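Local structure of putative D-glycero-D-manno-heptose 7-phosphate kinase (Campylobacter jejuni subsp. jejuni, 4N3O) at residues Y148-E151 with R152-G156; L278-I281 with Y282-I286; W193-S196 with E197-R201. The protein phosphorylates D-glycero-alpha-D-manno-heptose 7-phosphate at C-1 with ATP, the first step toward the GDP-heptose used to build the capsule polysaccharide. All coordinates share one frame; numbering follows the deposited sequence.

Contact 1. Residues Y148-E151 with R152-G156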
ATOM      1  N   TYR A 148      18.953  15.276  -9.515  1.00 51.54           N
ATOM      2  CA  TYR A 148      18.987  15.340 -10.970  1.00 54.27           C
ATOM      3  C   TYR A 148      20.395  15.597 -11.501  1.00 56.34           C
ATOM      4  O   TYR A 148      20.812  14.973 -12.474  1.00 59.43           O
ATOM      5  CB  TYR A 148      18.016  16.418 -11.466  1.00 57.08           C
ATOM      6  CG  TYR A 148      18.076  16.679 -12.950  1.00 59.33           C
ATOM      7  CD1 TYR A 148      17.540  15.767 -13.858  1.00 61.24           C
ATOM      8  CD2 TYR A 148      18.647  17.844 -13.444  1.00 60.05           C
ATOM      9  CE1 TYR A 148      17.583  16.004 -15.224  1.00 65.53           C
ATOM     10  CE2 TYR A 148      18.702  18.091 -14.809  1.00 63.98           C
ATOM     11  CZ  TYR A 148      18.169  17.171 -15.697  1.00 66.23           C
ATOM     12  OH  TYR A 148      18.222  17.409 -17.057  1.00 69.00           O
ATOM     13  N   GLU A 149      21.126  16.503 -10.852  1.00 58.15           N
ATOM     14  CA  GLU A 149      22.481  16.861 -11.277  1.00 58.23           C
ATOM     15  C   GLU A 149      23.401  15.665 -11.197  1.00 60.98           C
ATOM     16  O   GLU A 149      24.181  15.377 -12.123  1.00 63.08           O
ATOM     17  CB  GLU A 149      23.024  17.994 -10.410  1.00 61.66           C
ATOM     18  CG  GLU A 149      22.205  19.280 -10.535  1.00 67.19           C
ATOM     19  CD  GLU A 149      22.769  20.448  -9.737  1.00 74.36           C
ATOM     20  OE1 GLU A 149      23.751  20.238  -8.983  1.00 83.13           O
ATOM     21  OE2 GLU A 149      22.233  21.582  -9.867  1.00 73.38           O
ATOM     22  N   ILE A 150      23.304  14.963 -10.081  1.00 60.25           N
ATOM     23  CA  ILE A 150      24.121  13.791  -9.846  1.00 62.51           C
ATOM     24  C   ILE A 150      23.772  12.719 -10.866  1.00 64.67           C
ATOM     25  O   ILE A 150      24.664  12.075 -11.419  1.00 68.47           O
ATOM     26  CB  ILE A 150      23.942  13.279  -8.390  1.00 61.30           C
ATOM     27  CG1 ILE A 150      24.594  14.271  -7.412  1.00 60.92           C
ATOM     28  CG2 ILE A 150      24.563  11.905  -8.203  1.00 61.27           C
ATOM     29  CD1 ILE A 150      24.294  13.990  -5.954  1.00 59.27           C
ATOM     30  N   GLU A 151      22.482  12.567 -11.160  1.00 62.78           N
ATOM     31  CA  GLU A 151      22.054  11.520 -12.085  1.00 63.89           C
ATOM     32  C   GLU A 151      22.386  11.791 -13.566  1.00 66.02           C
ATOM     33  O   GLU A 151      22.694  10.842 -14.292  1.00 66.69           O
ATOM     34  CB  GLU A 151      20.564  11.179 -11.901  1.00 63.77           C
ATOM     35  CG  GLU A 151      20.156   9.886 -12.603  1.00 68.53           C
ATOM     36  CD  GLU A 151      18.737   9.437 -12.292  1.00 74.61           C
ATOM     37  OE1 GLU A 151      18.028  10.126 -11.520  1.00 79.60           O
ATOM     38  OE2 GLU A 151      18.327   8.378 -12.813  1.00 80.38           O
ATOM     39  N   ARG A 152      22.327  13.046 -14.017  0.50 64.58           N
ATOM     40  CA  ARG A 152      22.657  13.334 -15.420  0.50 68.29           C
ATOM     41  C   ARG A 152      24.169  13.301 -15.639  0.50 72.15           C
ATOM     42  O   ARG A 152      24.640  12.767 -16.641  0.50 73.00           O
ATOM     43  CB  ARG A 152      22.103  14.688 -15.892  0.50 66.51           C
ATOM     44  CG  ARG A 152      22.789  15.908 -15.297  0.50 64.83           C
ATOM     45  CD  ARG A 152      22.267  17.199 -15.914  0.50 63.13           C
ATOM     46  NE  ARG A 152      22.818  18.379 -15.255  0.50 60.72           N
ATOM     47  CZ  ARG A 152      22.518  19.625 -15.588  0.50 59.97           C
ATOM     48  NH1 ARG A 152      23.065  20.639 -14.929  0.50 60.53           N
ATOM     49  NH2 ARG A 152      21.673  19.859 -16.582  0.50 59.92           N
ATOM     50  N   GLU A 153      24.916  13.854 -14.681  1.00 74.92           N
ATOM     51  CA  GLU A 153      26.379  13.941 -14.771  1.00 85.23           C
ATOM     52  C   GLU A 153      27.106  12.621 -14.582  1.00 92.57           C
ATOM     53  O   GLU A 153      28.004  12.294 -15.357  1.00 97.27           O
ATOM     54  CB  GLU A 153      26.911  14.972 -13.747  1.00 86.08           C
ATOM     55  CG  GLU A 153      28.434  15.140 -13.729  1.00 91.79           C
ATOM     56  CD  GLU A 153      28.921  16.150 -12.691  1.00 91.49           C
ATOM     57  OE1 GLU A 153      28.134  17.052 -12.311  1.00 89.71           O
ATOM     58  OE2 GLU A 153      30.099  16.051 -12.267  1.00 83.30           O
ATOM     59  N   ASP A 154      26.719  11.871 -13.555  1.00 96.79           N
ATOM     60  CA  ASP A 154      27.380  10.609 -13.232  1.00106.92           C
ATOM     61  C   ASP A 154      26.555   9.366 -13.613  1.00113.46           C
ATOM     62  O   ASP A 154      26.382   8.456 -12.805  1.00110.78           O
ATOM     63  CB  ASP A 154      27.745  10.600 -11.744  1.00107.90           C
ATOM     64  CG  ASP A 154      28.609  11.795 -11.348  1.00108.77           C
ATOM     65  OD1 ASP A 154      29.541  12.144 -12.107  1.00108.71           O
ATOM     66  OD2 ASP A 154      28.359  12.377 -10.267  1.00108.32           O
ATOM     67  N   LEU A 155      26.060   9.367 -14.854  1.00125.26           N
ATOM     68  CA  LEU A 155      25.295   8.258 -15.472  1.00130.77           C
ATOM     69  C   LEU A 155      25.056   8.574 -16.957  1.00129.48           C
ATOM     70  O   LEU A 155      25.783   8.079 -17.826  1.00128.65           O
ATOM     71  CB  LEU A 155      23.968   7.943 -14.751  1.00131.34           C
ATOM     72  CG  LEU A 155      23.980   7.002 -13.531  1.00134.60           C
ATOM     73  CD1 LEU A 155      22.593   6.907 -12.907  1.00132.00           C
ATOM     74  CD2 LEU A 155      24.494   5.616 -13.917  1.00137.09           C
ATOM     75  N   GLY A 156      24.049   9.397 -17.242  1.00123.94           N
ATOM     76  CA  GLY A 156      23.764   9.788 -18.624  1.00127.52           C
ATOM     77  C   GLY A 156      22.302   9.866 -19.022  1.00128.05           C
ATOM     78  O   GLY A 156      21.963   9.565 -20.166  1.00131.06           O
TER
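Arg152 runs back alongside Tyr148 one helical turn earlier, and in the conformer described, one of two, the pair makes the main apolar touch of this helix end. Its CG takes the position between backbone N and carbonyl carbon (chi1 71°), and from there an extended chain carries CD to 3.8 Å from CE2 of the Tyr148 ring. The guanidinium lies obliquely to the ring, the two planes 45° apart, so this is methylene packing and not a stack. One turn further on, Leu155 leans toward Glu151: CD1 of Leu155 comes within 3.9 Å of CG of Glu151. Leu155 is poorly ordered, so this contact is probably soft. Ile150 packs on Ile127 of helix 118-134.

Among the backbone bonds, Arg152 N to Tyr148 O (2.9 Å), Glu153 N to Glu149 O (3.1 Å) and Asp154 N to Ile150 O (3.0 Å) complete the last turn. Asp154 is the first residue to leave helical angles, and two residues on, Gly156 takes backbone angles that a side chain would hardly tolerate.

The charged ends look elsewhere. Glu149 OE1 forms a salt bridge with Arg90 of helix 82-96; its OE2 stays 5.2 Å from Arg152 NH1, not a salt bridge, and any attraction is probably weak. Glu151, buried, reaches in the other direction with an extended chain, where its OE1 takes a hydrogen bond from Ser120 and a weak one from Gln164, which hold that oxygen in place.

That carboxylate lies beside Ser119, and by similarity both bind the magnesium ion. The C-terminal end of helix 140-153 thus presents a probable metal ligand beside the start of helix 118-134, as expected for the active site of a GHMP kinase.

Contact 2. Residues L278-I281 with Y282-I286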
ATOM      1  N   LEU A 278       4.212 -11.164 -24.582  1.00 71.18           N
ATOM      2  CA  LEU A 278       3.533  -9.984 -24.041  1.00 66.89           C
ATOM      3  C   LEU A 278       2.173  -9.865 -24.705  1.00 64.62           C
ATOM      4  O   LEU A 278       1.171  -9.626 -24.037  1.00 66.52           O
ATOM      5  CB  LEU A 278       4.329  -8.691 -24.281  1.00 68.12           C
ATOM      6  CG  LEU A 278       5.572  -8.407 -23.426  1.00 66.94           C
ATOM      7  CD1 LEU A 278       6.284  -7.160 -23.932  1.00 67.95           C
ATOM      8  CD2 LEU A 278       5.217  -8.239 -21.960  1.00 64.49           C
ATOM      9  N   GLU A 279       2.148 -10.038 -26.025  1.00 66.98           N
ATOM     10  CA  GLU A 279       0.906  -9.973 -26.798  1.00 70.41           C
ATOM     11  C   GLU A 279      -0.099 -11.024 -26.292  1.00 67.39           C
ATOM     12  O   GLU A 279      -1.310 -10.766 -26.247  1.00 60.91           O
ATOM     13  CB  GLU A 279       1.207 -10.170 -28.288  1.00 80.98           C
ATOM     14  CG  GLU A 279       0.013 -10.040 -29.233  1.00 91.04           C
ATOM     15  CD  GLU A 279       0.403 -10.208 -30.707  1.00104.87           C
ATOM     16  OE1 GLU A 279       1.594 -10.474 -31.000  1.00110.38           O
ATOM     17  OE2 GLU A 279      -0.482 -10.075 -31.582  1.00114.56           O
ATOM     18  N   ARG A 280       0.412 -12.190 -25.887  1.00 62.56           N
ATOM     19  CA  ARG A 280      -0.436 -13.245 -25.382  1.00 61.15           C
ATOM     20  C   ARG A 280      -0.979 -12.824 -24.007  1.00 58.22           C
ATOM     21  O   ARG A 280      -2.135 -13.051 -23.703  1.00 52.52           O
ATOM     22  CB  ARG A 280       0.324 -14.567 -25.248  1.00 66.13           C
ATOM     23  CG  ARG A 280      -0.585 -15.785 -25.425  1.00 71.04           C
ATOM     24  CD  ARG A 280      -0.024 -17.107 -24.908  1.00 72.10           C
ATOM     25  NE  ARG A 280      -0.366 -17.379 -23.498  1.00 75.85           N
ATOM     26  CZ  ARG A 280       0.444 -17.218 -22.449  1.00 70.97           C
ATOM     27  NH1 ARG A 280       1.684 -16.794 -22.602  1.00 73.86           N
ATOM     28  NH2 ARG A 280       0.011 -17.508 -21.234  1.00 67.87           N
ATOM     29  N   ILE A 281      -0.133 -12.196 -23.187  1.00 56.69           N
ATOM     30  CA  ILE A 281      -0.538 -11.753 -21.853  1.00 53.09           C
ATOM     31  C   ILE A 281      -1.589 -10.656 -21.959  1.00 52.58           C
ATOM     32  O   ILE A 281      -2.585 -10.696 -21.241  1.00 54.79           O
ATOM     33  CB  ILE A 281       0.672 -11.308 -21.001  1.00 54.22           C
ATOM     34  CG1 ILE A 281       1.582 -12.508 -20.695  1.00 57.18           C
ATOM     35  CG2 ILE A 281       0.221 -10.679 -19.687  1.00 49.28           C
ATOM     36  CD1 ILE A 281       0.930 -13.588 -19.840  1.00 59.41           C
ATOM     37  N   TYR A 282      -1.379  -9.700 -22.865  1.00 50.99           N
ATOM     38  CA  TYR A 282      -2.352  -8.632 -23.115  1.00 50.89           C
ATOM     39  C   TYR A 282      -3.700  -9.260 -23.485  1.00 54.33           C
ATOM     40  O   TYR A 282      -4.728  -8.934 -22.897  1.00 56.94           O
ATOM     41  CB  TYR A 282      -1.870  -7.731 -24.249  1.00 54.79           C
ATOM     42  CG  TYR A 282      -2.813  -6.590 -24.588  1.00 58.21           C
ATOM     43  CD1 TYR A 282      -2.762  -5.375 -23.894  1.00 54.06           C
ATOM     44  CD2 TYR A 282      -3.746  -6.718 -25.621  1.00 61.08           C
ATOM     45  CE1 TYR A 282      -3.627  -4.332 -24.207  1.00 56.47           C
ATOM     46  CE2 TYR A 282      -4.614  -5.684 -25.943  1.00 62.79           C
ATOM     47  CZ  TYR A 282      -4.552  -4.494 -25.239  1.00 62.63           C
ATOM     48  OH  TYR A 282      -5.423  -3.476 -25.569  1.00 65.00           O
ATOM     49  N   LYS A 283      -3.676 -10.169 -24.453  1.00 57.54           N
ATOM     50  CA  LYS A 283      -4.860 -10.910 -24.885  1.00 60.81           C
ATOM     51  C   LYS A 283      -5.576 -11.546 -23.694  1.00 55.01           C
ATOM     52  O   LYS A 283      -6.786 -11.409 -23.525  1.00 51.13           O
ATOM     53  CB  LYS A 283      -4.421 -12.028 -25.826  1.00 70.15           C
ATOM     54  CG  LYS A 283      -5.506 -13.010 -26.246  1.00 81.11           C
ATOM     55  CD  LYS A 283      -4.906 -14.324 -26.767  1.00 92.84           C
ATOM     56  CE  LYS A 283      -3.884 -14.152 -27.897  1.00 95.81           C
ATOM     57  NZ  LYS A 283      -4.441 -13.495 -29.108  1.00 99.73           N
ATOM     58  N   LEU A 284      -4.814 -12.261 -22.882  1.00 52.41           N
ATOM     59  CA  LEU A 284      -5.354 -12.942 -21.714  1.00 53.23           C
ATOM     60  C   LEU A 284      -6.016 -11.969 -20.739  1.00 49.65           C
ATOM     61  O   LEU A 284      -7.017 -12.293 -20.114  1.00 54.00           O
ATOM     62  CB  LEU A 284      -4.237 -13.738 -21.028  1.00 56.65           C
ATOM     63  CG  LEU A 284      -4.435 -14.307 -19.614  1.00 58.23           C
ATOM     64  CD1 LEU A 284      -3.268 -15.202 -19.248  1.00 61.02           C
ATOM     65  CD2 LEU A 284      -4.549 -13.216 -18.574  1.00 56.93           C
ATOM     66  N   ALA A 285      -5.469 -10.767 -20.641  1.00 46.13           N
ATOM     67  CA  ALA A 285      -5.972  -9.772 -19.721  1.00 43.87           C
ATOM     68  C   ALA A 285      -7.272  -9.169 -20.231  1.00 44.38           C
ATOM     69  O   ALA A 285      -8.207  -8.954 -19.460  1.00 42.95           O
ATOM     70  CB  ALA A 285      -4.913  -8.691 -19.479  1.00 43.42           C
ATOM     71  N   ILE A 286      -7.323  -8.874 -21.524  1.00 46.56           N
ATOM     72  CA  ILE A 286      -8.523  -8.330 -22.121  1.00 48.16           C
ATOM     73  C   ILE A 286      -9.619  -9.400 -22.057  1.00 48.56           C
ATOM     74  O   ILE A 286     -10.771  -9.102 -21.815  1.00 51.96           O
ATOM     75  CB  ILE A 286      -8.298  -7.912 -23.585  1.00 51.52           C
ATOM     76  CG1 ILE A 286      -7.201  -6.838 -23.702  1.00 51.59           C
ATOM     77  CG2 ILE A 286      -9.597  -7.401 -24.198  1.00 52.34           C
ATOM     78  CD1 ILE A 286      -7.558  -5.505 -23.087  1.00 50.76           C
TER
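Leu284 and Arg280 sit one turn apart on helix 276-287, an alpha-helix within the GHMP kinase C-terminal family region, where it packs against a four-stranded antiparallel sheet. The tight part is the backbone and the side facing that sheet. Tyr282 N reaches Leu278 O at 2.8 Å with a nearly straight N-H (168°), and Leu284 N reaches Arg280 O at 2.9 Å. Ala285 N bonds to Ile281 O at the same length but with a more bent N-H, 140°. Ile281 and Ala285, both buried, turn to strand 303-308, where they meet Met304 and Phe306; Ala285 also touches Leu316 of helix 313-320.

The solvent side belongs to Lys283, the exposed residue, flanked by Glu279 and Arg280. Lys283 NZ remains 5.8 Å from Glu279 OE2, too long for a salt bridge; any attraction is probably weak. The arginine is steadier: Glu277 and Glu323 each bridge its guanidinium, which passes obliquely by Leu284 at 4.5 Å from NH2 to CD1. Tyr282 marks the border: it touches Met304, yet chi1 of 180° carries its ring outward from the helix; Ile286, one turn on, lays CG1 3.6 Å above one ring face, offset toward the rim.

Contact 3. Residues W193-S196 with E197-R201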
ATOM      1  N   TRP A 193     -10.982  10.151  -3.299  1.00 44.06           N
ATOM      2  CA  TRP A 193     -11.753   9.106  -3.939  1.00 39.17           C
ATOM      3  C   TRP A 193     -11.344   8.912  -5.376  1.00 40.07           C
ATOM      4  O   TRP A 193     -11.544   7.828  -5.929  1.00 39.37           O
ATOM      5  CB  TRP A 193     -13.257   9.342  -3.814  1.00 41.98           C
ATOM      6  CG  TRP A 193     -13.810  10.482  -4.597  1.00 41.43           C
ATOM      7  CD1 TRP A 193     -14.006  11.763  -4.166  1.00 40.91           C
ATOM      8  CD2 TRP A 193     -14.272  10.429  -5.941  1.00 38.87           C
ATOM      9  NE1 TRP A 193     -14.556  12.521  -5.181  1.00 41.25           N
ATOM     10  CE2 TRP A 193     -14.736  11.717  -6.277  1.00 43.83           C
ATOM     11  CE3 TRP A 193     -14.337   9.421  -6.898  1.00 39.44           C
ATOM     12  CZ2 TRP A 193     -15.264  12.018  -7.542  1.00 47.53           C
ATOM     13  CZ3 TRP A 193     -14.839   9.720  -8.163  1.00 43.07           C
ATOM     14  CH2 TRP A 193     -15.303  11.006  -8.473  1.00 44.12           C
ATOM     15  N   ILE A 194     -10.768   9.948  -6.000  1.00 39.83           N
ATOM     16  CA  ILE A 194     -10.305   9.794  -7.377  1.00 37.59           C
ATOM     17  C   ILE A 194      -9.243   8.714  -7.383  1.00 34.95           C
ATOM     18  O   ILE A 194      -9.326   7.772  -8.160  1.00 35.33           O
ATOM     19  CB  ILE A 194      -9.716  11.095  -7.953  1.00 41.20           C
ATOM     20  CG1 ILE A 194     -10.819  12.111  -8.215  1.00 45.02           C
ATOM     21  CG2 ILE A 194      -9.005  10.828  -9.289  1.00 38.99           C
ATOM     22  CD1 ILE A 194     -11.694  11.758  -9.411  1.00 46.81           C
ATOM     23  N   ALA A 195      -8.276   8.840  -6.468  1.00 31.69           N
ATOM     24  CA  ALA A 195      -7.187   7.883  -6.334  1.00 30.94           C
ATOM     25  C   ALA A 195      -7.707   6.500  -6.026  1.00 32.11           C
ATOM     26  O   ALA A 195      -7.254   5.517  -6.609  1.00 30.46           O
ATOM     27  CB  ALA A 195      -6.248   8.320  -5.221  1.00 31.63           C
ATOM     28  N   SER A 196      -8.670   6.430  -5.098  1.00 32.26           N
ATOM     29  CA  SER A 196      -9.258   5.161  -4.709  1.00 31.19           C
ATOM     30  C   SER A 196      -9.942   4.497  -5.867  1.00 31.07           C
ATOM     31  O   SER A 196      -9.877   3.271  -6.010  1.00 30.43           O
ATOM     32  CB  SER A 196     -10.270   5.359  -3.585  1.00 33.60           C
ATOM     33  OG  SER A 196      -9.629   5.856  -2.430  1.00 34.60           O
ATOM     34  N   GLU A 197     -10.593   5.305  -6.703  1.00 31.77           N
ATOM     35  CA  GLU A 197     -11.323   4.784  -7.856  1.00 32.14           C
ATOM     36  C   GLU A 197     -10.313   4.299  -8.884  1.00 34.83           C
ATOM     37  O   GLU A 197     -10.491   3.237  -9.485  1.00 32.59           O
ATOM     38  CB  GLU A 197     -12.248   5.843  -8.456  1.00 32.89           C
ATOM     39  CG  GLU A 197     -13.022   5.351  -9.666  1.00 34.95           C
ATOM     40  CD  GLU A 197     -14.013   4.245  -9.329  1.00 36.07           C
ATOM     41  OE1 GLU A 197     -14.379   4.096  -8.143  1.00 36.13           O
ATOM     42  OE2 GLU A 197     -14.452   3.537 -10.252  1.00 37.31           O
ATOM     43  N   LEU A 198      -9.250   5.075  -9.096  1.00 37.50           N
ATOM     44  CA  LEU A 198      -8.194   4.624 -10.017  1.00 38.04           C
ATOM     45  C   LEU A 198      -7.599   3.287  -9.559  1.00 34.43           C
ATOM     46  O   LEU A 198      -7.400   2.391 -10.388  1.00 34.77           O
ATOM     47  CB  LEU A 198      -7.098   5.656 -10.160  1.00 39.49           C
ATOM     48  CG  LEU A 198      -7.299   6.694 -11.238  1.00 48.00           C
ATOM     49  CD1 LEU A 198      -6.216   7.754 -11.094  1.00 52.30           C
ATOM     50  CD2 LEU A 198      -7.230   6.024 -12.618  1.00 49.95           C
ATOM     51  N   GLU A 199      -7.322   3.161  -8.257  1.00 32.73           N
ATOM     52  CA  GLU A 199      -6.800   1.895  -7.685  1.00 34.06           C
ATOM     53  C   GLU A 199      -7.783   0.753  -7.917  1.00 33.00           C
ATOM     54  O   GLU A 199      -7.377  -0.360  -8.232  1.00 31.27           O
ATOM     55  CB  GLU A 199      -6.540   2.023  -6.187  1.00 32.80           C
ATOM     56  CG  GLU A 199      -5.423   2.992  -5.857  1.00 35.60           C
ATOM     57  CD  GLU A 199      -5.472   3.573  -4.434  1.00 39.49           C
ATOM     58  OE1 GLU A 199      -6.226   3.078  -3.562  1.00 42.09           O
ATOM     59  OE2 GLU A 199      -4.724   4.548  -4.184  1.00 40.62           O
ATOM     60  N   ALA A 200      -9.079   1.028  -7.762  1.00 33.51           N
ATOM     61  CA  ALA A 200     -10.109  -0.021  -7.948  1.00 33.18           C
ATOM     62  C   ALA A 200     -10.152  -0.518  -9.393  1.00 35.54           C
ATOM     63  O   ALA A 200     -10.488  -1.680  -9.641  1.00 35.79           O
ATOM     64  CB  ALA A 200     -11.475   0.491  -7.529  1.00 34.76           C
ATOM     65  N   ARG A 201      -9.779   0.364 -10.327  1.00 36.75           N
ATOM     66  CA  ARG A 201      -9.772   0.065 -11.758  1.00 42.77           C
ATOM     67  C   ARG A 201      -8.442  -0.440 -12.272  1.00 40.64           C
ATOM     68  O   ARG A 201      -8.296  -0.612 -13.463  1.00 46.06           O
ATOM     69  CB  ARG A 201      -9.952   1.353 -12.561  1.00 48.38           C
ATOM     70  CG  ARG A 201     -11.102   2.267 -12.226  1.00 51.07           C
ATOM     71  CD  ARG A 201     -12.319   2.002 -13.035  1.00 56.31           C
ATOM     72  NE  ARG A 201     -13.209   3.146 -12.961  1.00 63.77           N
ATOM     73  CZ  ARG A 201     -14.385   3.202 -13.567  1.00 71.02           C
ATOM     74  NH1 ARG A 201     -15.144   4.283 -13.438  1.00 69.38           N
ATOM     75  NH2 ARG A 201     -14.813   2.167 -14.284  1.00 77.38           N
TER
HETATM   76  O   HOH W   1      -7.808   3.746  -1.400  1.00 57.22           O
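Ser196 and Glu199 meet through one water because both first torsions put the side-chain branch beside the backbone N, chi1 -63° for the serine and -66° for the glutamate. The Glu199 chain then runs out extended alongside the Ala195 carbonyl, its CG 3.2 Å from Ala195 O. The water lies 3.0 Å from Ser196 OG and donates to Glu199 OE1 at 2.8 Å, so the two ends are joined without touching directly. OG has a single proton, which the water and Asn192 O must share or compete for. Glu199 OE2 accepts from the backbone N of Phe332. With both carboxylate oxygens engaged, the Glu199 end is fixed in rotation.

Glu197 goes a different way. Its CG is anti to the backbone N, and a bend at chi2 (65°) tips OE2 toward the next turn, where it forms a salt bridge with Arg201 NE at 3.0 Å. Its OE1 is gripped by Arg8 and Trp340, both of the second subunit. Arg201, Arg8 of the second subunit and an indole N-H around one buried carboxylate would be expected to favour its charged form. Trp193, one turn earlier, brings CE3 to 4.4 Å from Glu197 CB, an oblique and rather slack approach; Ile194 CD1 lies over one face of the indole, toward its rim.

Four successive i to i+4 backbone bonds run beneath, from Glu197 N to Trp193 O (2.8 Å) through Ala200 N to Ser196 O (3.0 Å). Glu197, Ser196 and Trp193 put one flank of helix 192-200 at the subunit interface, the last two packing on Trp340 and Ile342 of the second subunit. Ile194 and Leu198 lie against Phe252 of helix 252-262, and at the C-terminal end Arg201 shares backbone hydrogen bonds with Val308 as the chain enters strand 202-206.

Contact 1 stands apart from the other two: its centre is about 36 Å from that of contact 2 and about 35 Å from that of contact 3, both of which lie on the opposite side of the chain's centre. It is also the one at the probable catalytic site, since the Glu151 side chain comes within about 6 Å of that of Asp163, the proton acceptor by similarity. Contacts 2 and 3 are closer neighbours, nearest atoms about 10 Å apart, and are related through one antiparallel sheet: residues 278-286 cover strand 303-308, while residues 193-201 lead into strand 202-206 beside it. Only contact 3 touches the second subunit.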